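Local atomic coordinates of putative adhesin (Bacteroides thetaiotaomicron, PDB entry 4QDG), a protein that probably serves as an outer-membrane lipoprotein of the FimB/Mfa2 fimbrillin family, taking part in pilus anchoring and cell adhesion. Residues A[17-22]-A[38-43]; A[178-183]-A[188-193]. All blocks are in the same frame, centred on the assembly; numbering follows the deposited sequence.

Contact 1 of 2, residues A[17-22]-A[38-43]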
loop_
_atom_site.group_PDB
_atom_site.type_symbol
_atom_site.label_atom_id
_atom_site.label_comp_id
_atom_site.label_asym_id
_atom_site.label_seq_id
_atom_site.Cartn_x
_atom_site.Cartn_y
_atom_site.Cartn_z
ATOM N N LEU A 17 -12.632 9.193 -19.436
ATOM C CA LEU A 17 -11.630 8.416 -18.719
ATOM C C LEU A 17 -12.143 7.165 -18.081
ATOM O O LEU A 17 -13.160 7.184 -17.403
ATOM C CB LEU A 17 -10.951 9.272 -17.636
ATOM C CG LEU A 17 -10.314 10.569 -18.106
ATOM C CD1 LEU A 17 -9.710 11.318 -16.927
ATOM C CD2 LEU A 17 -9.263 10.311 -19.181
ATOM N N ARG A 18 -11.375 6.085 -18.261
ATOM C CA ARG A 18 -11.563 4.778 -17.621
ATOM C C ARG A 18 -10.512 4.685 -16.517
ATOM O O ARG A 18 -9.400 5.213 -16.676
ATOM C CB ARG A 18 -11.434 3.621 -18.644
ATOM C CG ARG A 18 -11.577 2.217 -18.030
ATOM C CD ARG A 18 -11.561 1.109 -19.061
ATOM N NE ARG A 18 -11.920 -0.173 -18.454
ATOM C CZ ARG A 18 -11.245 -1.311 -18.615
ATOM N NH1 ARG A 18 -10.155 -1.345 -19.379
ATOM N NH2 ARG A 18 -11.647 -2.421 -18.006
ATOM N N PHE A 19 -10.883 4.100 -15.379
ATOM C CA PHE A 19 -9.970 3.932 -14.254
ATOM C C PHE A 19 -9.798 2.447 -13.957
ATOM O O PHE A 19 -10.787 1.744 -13.746
ATOM C CB PHE A 19 -10.465 4.704 -13.031
ATOM C CG PHE A 19 -10.630 6.176 -13.287
ATOM C CD1 PHE A 19 -11.827 6.684 -13.784
ATOM C CD2 PHE A 19 -9.588 7.065 -13.040
ATOM C CE1 PHE A 19 -11.969 8.049 -14.058
ATOM C CE2 PHE A 19 -9.743 8.431 -13.305
ATOM C CZ PHE A 19 -10.931 8.908 -13.822
ATOM N N ILE A 20 -8.565 1.944 -14.039
ATOM C CA ILE A 20 -8.316 0.515 -13.772
ATOM C C ILE A 20 -7.255 0.337 -12.677
ATOM O O ILE A 20 -6.427 1.225 -12.465
ATOM C CB ILE A 20 -7.948 -0.297 -15.054
ATOM C CG1 ILE A 20 -6.527 -0.020 -15.555
ATOM C CG2 ILE A 20 -8.992 -0.076 -16.163
ATOM C CD1 ILE A 20 -5.947 -1.095 -16.485
ATOM N N TYR A 21 -7.322 -0.810 -11.967
ATOM C CA TYR A 21 -6.332 -1.237 -10.973
ATOM C C TYR A 21 -6.018 -2.713 -11.269
ATOM O O TYR A 21 -6.654 -3.614 -10.727
ATOM C CB TYR A 21 -6.772 -0.968 -9.511
ATOM C CG TYR A 21 -5.989 -1.745 -8.463
ATOM C CD1 TYR A 21 -4.597 -1.640 -8.372
ATOM C CD2 TYR A 21 -6.632 -2.641 -7.606
ATOM C CE1 TYR A 21 -3.870 -2.398 -7.441
ATOM C CE2 TYR A 21 -5.917 -3.385 -6.664
ATOM C CZ TYR A 21 -4.538 -3.250 -6.578
ATOM O OH TYR A 21 -3.855 -3.986 -5.633
ATOM N N ASP A 22 -5.091 -2.937 -12.202
ATOM C CA ASP A 22 -4.632 -4.274 -12.584
ATOM C C ASP A 22 -3.159 -4.497 -12.104
ATOM O O ASP A 22 -2.624 -5.574 -12.310
ATOM C CB ASP A 22 -4.815 -4.538 -14.111
ATOM C CG ASP A 22 -3.856 -3.866 -15.080
ATOM O OD1 ASP A 22 -2.838 -3.294 -14.622
ATOM O OD2 ASP A 22 -4.087 -3.964 -16.304
ATOM N N LEU A 38 -12.983 8.262 -5.580
ATOM C CA LEU A 38 -12.039 8.681 -6.584
ATOM C C LEU A 38 -11.893 10.197 -6.620
ATOM O O LEU A 38 -12.881 10.917 -6.579
ATOM C CB LEU A 38 -12.551 8.127 -7.927
ATOM C CG LEU A 38 -11.808 8.457 -9.214
ATOM C CD1 LEU A 38 -10.380 7.870 -9.215
ATOM C CD2 LEU A 38 -12.598 7.952 -10.372
ATOM N N THR A 39 -10.644 10.661 -6.683
ATOM C CA THR A 39 -10.301 12.063 -6.802
ATOM C C THR A 39 -9.572 12.186 -8.115
ATOM O O THR A 39 -8.503 11.601 -8.276
ATOM C CB THR A 39 -9.464 12.556 -5.593
ATOM O OG1 THR A 39 -10.194 12.381 -4.384
ATOM C CG2 THR A 39 -9.057 14.030 -5.722
ATOM N N LEU A 40 -10.130 12.939 -9.049
ATOM C CA LEU A 40 -9.507 13.136 -10.365
ATOM C C LEU A 40 -9.124 14.627 -10.519
ATOM O O LEU A 40 -9.974 15.510 -10.399
ATOM C CB LEU A 40 -10.461 12.645 -11.486
ATOM C CG LEU A 40 -9.970 12.639 -12.949
ATOM C CD1 LEU A 40 -10.018 14.039 -13.572
ATOM C CD2 LEU A 40 -8.624 11.925 -13.136
ATOM N N LEU A 41 -7.843 14.886 -10.779
ATOM C CA LEU A 41 -7.303 16.240 -10.935
ATOM C C LEU A 41 -6.926 16.509 -12.377
ATOM O O LEU A 41 -6.352 15.637 -13.035
ATOM C CB LEU A 41 -6.080 16.445 -10.032
ATOM C CG LEU A 41 -6.304 16.202 -8.549
ATOM C CD1 LEU A 41 -5.046 15.747 -7.912
ATOM C CD2 LEU A 41 -6.829 17.426 -7.866
ATOM N N VAL A 42 -7.272 17.710 -12.870
ATOM C CA VAL A 42 -7.043 18.136 -14.244
ATOM C C VAL A 42 -6.003 19.235 -14.241
ATOM O O VAL A 42 -6.174 20.238 -13.556
ATOM C CB VAL A 42 -8.359 18.600 -14.977
ATOM C CG1 VAL A 42 -8.103 18.878 -16.465
ATOM C CG2 VAL A 42 -9.498 17.592 -14.812
ATOM N N TYR A 43 -4.945 19.047 -15.034
ATOM C CA TYR A 43 -3.879 20.018 -15.242
ATOM C C TYR A 43 -3.736 20.289 -16.739
ATOM O O TYR A 43 -3.984 19.398 -17.550
ATOM C CB TYR A 43 -2.536 19.512 -14.654
ATOM C CG TYR A 43 -2.578 19.290 -13.157
ATOM C CD1 TYR A 43 -2.487 20.360 -12.270
ATOM C CD2 TYR A 43 -2.730 18.015 -12.624
ATOM C CE1 TYR A 43 -2.567 20.166 -10.892
ATOM C CE2 TYR A 43 -2.793 17.807 -11.244
ATOM C CZ TYR A 43 -2.697 18.885 -10.380
ATOM O OH TYR A 43 -2.729 18.662 -9.021
#
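Leu-38 lays one methyl on the ring of Phe-19. Its CD2 sits 3.7 Å from the centroid of the Phe-19 ring and only 10° off the ring normal, a CH-pi contact over the face. The second methyl of the fork leans toward one side of the same face, with Leu-38 CD1 4.0 Å from Phe-19 CD2. Leu-40 meets the ring differently. Its CD2 comes in at the edge, in the ring plane, 3.7 Å from Phe-19 CE2. The same Leu-40 methyl also reaches Leu-17, two residues before Phe-19 on the strand, with Leu-40 CD2 4.0 Å from Leu-17 CD1. These two side chains cross at about a right angle.

Phe-19 CG is anti to its carbonyl carbon (chi1 -58°), and the ring extends across the gap to Leu-38 and Leu-40. Leu-38 presents both methyls to the ring. Leu-40 presents only CD2, and its CD1 is turned away. The backbones stay apart: the axes of strands 17-20 and 38-43 come no closer than 10.9 Å, at 133°. Side chains alone bridge them.

Further out, Met-67 touches Phe-19, Leu-38 and Leu-40. Phe-78 packs on Leu-17 and Leu-40, and Ala-80 lies against Phe-19. Strand 15-20 pairs with strands 67-70 and 140-159, while strand 38-44 pairs with 49-55 and 75-82. All four touching residues are buried. Such apolar side chains meeting between strands that do not pair are typical of the core of a beta-sandwich, consistent with the transthyretin-like clan of this family.

Contact 2 of 2, residues A[178-183]-A[188-193]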
loop_
_atom_site.group_PDB
_atom_site.type_symbol
_atom_site.label_atom_id
_atom_site.label_comp_id
_atom_site.label_asym_id
_atom_site.label_seq_id
_atom_site.Cartn_x
_atom_site.Cartn_y
_atom_site.Cartn_z
ATOM N N ASN A 178 7.998 6.644 5.243
ATOM C CA ASN A 178 7.233 6.497 4.002
ATOM C C ASN A 178 5.814 7.087 4.050
ATOM O O ASN A 178 4.961 6.597 3.330
ATOM C CB ASN A 178 7.138 4.975 3.671
ATOM C CG ASN A 178 6.398 4.141 4.690
ATOM O OD1 ASN A 178 6.235 4.543 5.834
ATOM N ND2 ASN A 178 5.930 2.939 4.294
ATOM N N ILE A 179 5.548 8.118 4.866
ATOM C CA ILE A 179 4.182 8.634 4.995
ATOM C C ILE A 179 3.943 9.931 4.186
ATOM O O ILE A 179 2.815 10.439 4.199
ATOM C CB ILE A 179 3.738 8.803 6.468
ATOM C CG1 ILE A 179 4.476 9.947 7.184
ATOM C CG2 ILE A 179 3.795 7.477 7.219
ATOM C CD1 ILE A 179 3.628 10.628 8.236
ATOM N N LEU A 180 4.970 10.434 3.468
ATOM C CA LEU A 180 4.857 11.628 2.629
ATOM C C LEU A 180 5.180 11.289 1.179
ATOM O O LEU A 180 6.268 10.794 0.888
ATOM C CB LEU A 180 5.771 12.763 3.139
ATOM C CG LEU A 180 5.666 14.119 2.411
ATOM C CD1 LEU A 180 4.268 14.747 2.572
ATOM C CD2 LEU A 180 6.751 15.107 2.911
ATOM N N PHE A 181 4.225 11.552 0.282
ATOM C CA PHE A 181 4.384 11.315 -1.154
ATOM C C PHE A 181 4.536 12.623 -1.920
ATOM O O PHE A 181 3.782 13.563 -1.665
ATOM C CB PHE A 181 3.168 10.555 -1.729
ATOM C CG PHE A 181 2.951 9.159 -1.217
ATOM C CD1 PHE A 181 2.192 8.930 -0.073
ATOM C CD2 PHE A 181 3.450 8.059 -1.913
ATOM C CE1 PHE A 181 1.976 7.628 0.389
ATOM C CE2 PHE A 181 3.221 6.754 -1.456
ATOM C CZ PHE A 181 2.472 6.546 -0.319
ATOM N N SER A 182 5.454 12.668 -2.910
ATOM C CA SER A 182 5.538 13.810 -3.822
ATOM C C SER A 182 4.499 13.598 -4.934
ATOM O O SER A 182 3.847 12.548 -4.967
ATOM C CB SER A 182 6.941 14.009 -4.398
ATOM O OG SER A 182 7.489 12.821 -4.939
ATOM N N TYR A 183 4.410 14.553 -5.880
ATOM C CA TYR A 183 3.450 14.579 -6.981
ATOM C C TYR A 183 3.515 13.337 -7.875
ATOM O O TYR A 183 2.491 12.964 -8.436
ATOM C CB TYR A 183 3.640 15.857 -7.828
ATOM C CG TYR A 183 4.940 15.909 -8.614
ATOM C CD1 TYR A 183 6.111 16.433 -8.045
ATOM C CD2 TYR A 183 4.997 15.469 -9.938
ATOM C CE1 TYR A 183 7.309 16.488 -8.771
ATOM C CE2 TYR A 183 6.191 15.500 -10.664
ATOM C CZ TYR A 183 7.338 16.028 -10.087
ATOM O OH TYR A 183 8.476 16.062 -10.857
ATOM N N LEU A 188 8.938 11.061 -0.023
ATOM C CA LEU A 188 9.730 12.211 0.399
ATOM C C LEU A 188 10.190 12.021 1.840
ATOM O O LEU A 188 9.353 11.757 2.690
ATOM C CB LEU A 188 8.911 13.501 0.289
ATOM C CG LEU A 188 8.661 14.074 -1.102
ATOM C CD1 LEU A 188 7.738 15.265 -1.004
ATOM C CD2 LEU A 188 9.962 14.529 -1.782
ATOM N N GLU A 189 11.483 12.208 2.133
ATOM C CA GLU A 189 12.024 12.060 3.496
ATOM C C GLU A 189 11.331 13.039 4.458
ATOM O O GLU A 189 11.342 14.245 4.227
ATOM C CB GLU A 189 13.548 12.239 3.496
ATOM C CG GLU A 189 14.198 11.680 4.749
ATOM C CD GLU A 189 15.711 11.546 4.738
ATOM O OE1 GLU A 189 16.329 11.743 3.666
ATOM O OE2 GLU A 189 16.280 11.248 5.811
ATOM N N ASN A 190 10.672 12.505 5.499
ATOM C CA ASN A 190 9.866 13.310 6.418
ATOM C C ASN A 190 10.112 12.950 7.901
ATOM O O ASN A 190 9.524 13.565 8.799
ATOM C CB ASN A 190 8.380 13.108 6.062
ATOM C CG ASN A 190 7.445 14.113 6.696
ATOM O OD1 ASN A 190 7.570 15.323 6.510
ATOM N ND2 ASN A 190 6.522 13.643 7.503
ATOM N N GLY A 191 11.000 11.997 8.141
ATOM C CA GLY A 191 11.316 11.517 9.480
ATOM C C GLY A 191 10.652 10.170 9.736
ATOM O O GLY A 191 9.529 9.900 9.267
HETATM N N MSE A 192 11.358 9.311 10.487
HETATM C CA MSE A 192 10.928 7.977 10.836
HETATM C C MSE A 192 9.593 7.971 11.576
HETATM O O MSE A 192 9.328 8.826 12.425
HETATM C CB MSE A 192 12.006 7.316 11.699
HETATM C CG MSE A 192 11.728 5.856 12.000
HETATM SE SE MSE A 192 12.819 5.178 13.463
HETATM C CE MSE A 192 11.750 5.921 15.013
ATOM N N VAL A 193 8.767 6.992 11.242
ATOM C CA VAL A 193 7.483 6.710 11.898
ATOM C C VAL A 193 7.559 5.277 12.405
ATOM O O VAL A 193 8.301 4.470 11.845
ATOM C CB VAL A 193 6.211 6.946 11.022
ATOM C CG1 VAL A 193 6.101 8.401 10.590
ATOM C CG2 VAL A 193 6.147 5.994 9.824
HETATM O O HOH W 1 7.664 9.591 6.761
HETATM O O HOH W 2 8.018 9.693 3.540
#
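Asn-178 comes near Val-193, but its amide is held by other residues: OD1 bonds to Tyr-195 OH and ND2 to the carbonyl of Arg-225. Ile-179 meets Val-193 through methyls, with Ile-179 CG2 3.8 Å from Val-193 CG2. Its backbone N donates to water 1, which also lies 3.1 Å from Gly-191 O and so links the two backbones.

Leu-180 is the centre of the contact. Its carbonyl O accepts from Leu-188 N at 2.8 Å with a nearly straight N-H...O angle of 168°. Its N donates to water 2, which lies 2.6 Å from Leu-188 O. Leu-180 CG is anti to the backbone N (chi1 -175°), which carries CD2 to 3.8 Å from Leu-188 CB. Asn-190 crosses this side chain at about a right angle, and its OD1 lies 3.7 Å from Leu-180 CD2.

At Ser-182 the touching atom is CB, 3.7 Å from Leu-188 CD1. Its OG bonds instead to Asp-184 OD1 and Asn-186 O, in the joining turn.

Strand 180-181 edges a three-stranded antiparallel sheet with 107-110 and 91-94; 188-193 leads to strand 193-195 of a four-stranded one. One direct backbone bond, two water links and small apolar contacts imply mixed, partly hydrated packing.

Contact 1 and contact 2 lie in series along the chain and do not touch. Their centres are 23 Å apart, and their nearest atoms about 7 Å. Each lies in the neighbourhood of a different magnesium site. In contact 1 the side chain of Leu-38 is about 9 Å from a bound magnesium ion, and it directly follows the ligands Asp-36 and Cys-37. In contact 2 the side chain of Asn-178 is about 10 Å from a magnesium ion and about 6 Å from the side chain of the ligand Asn-151. The residues that meet in contact 1 are all buried, while contact 2 is only partly buried.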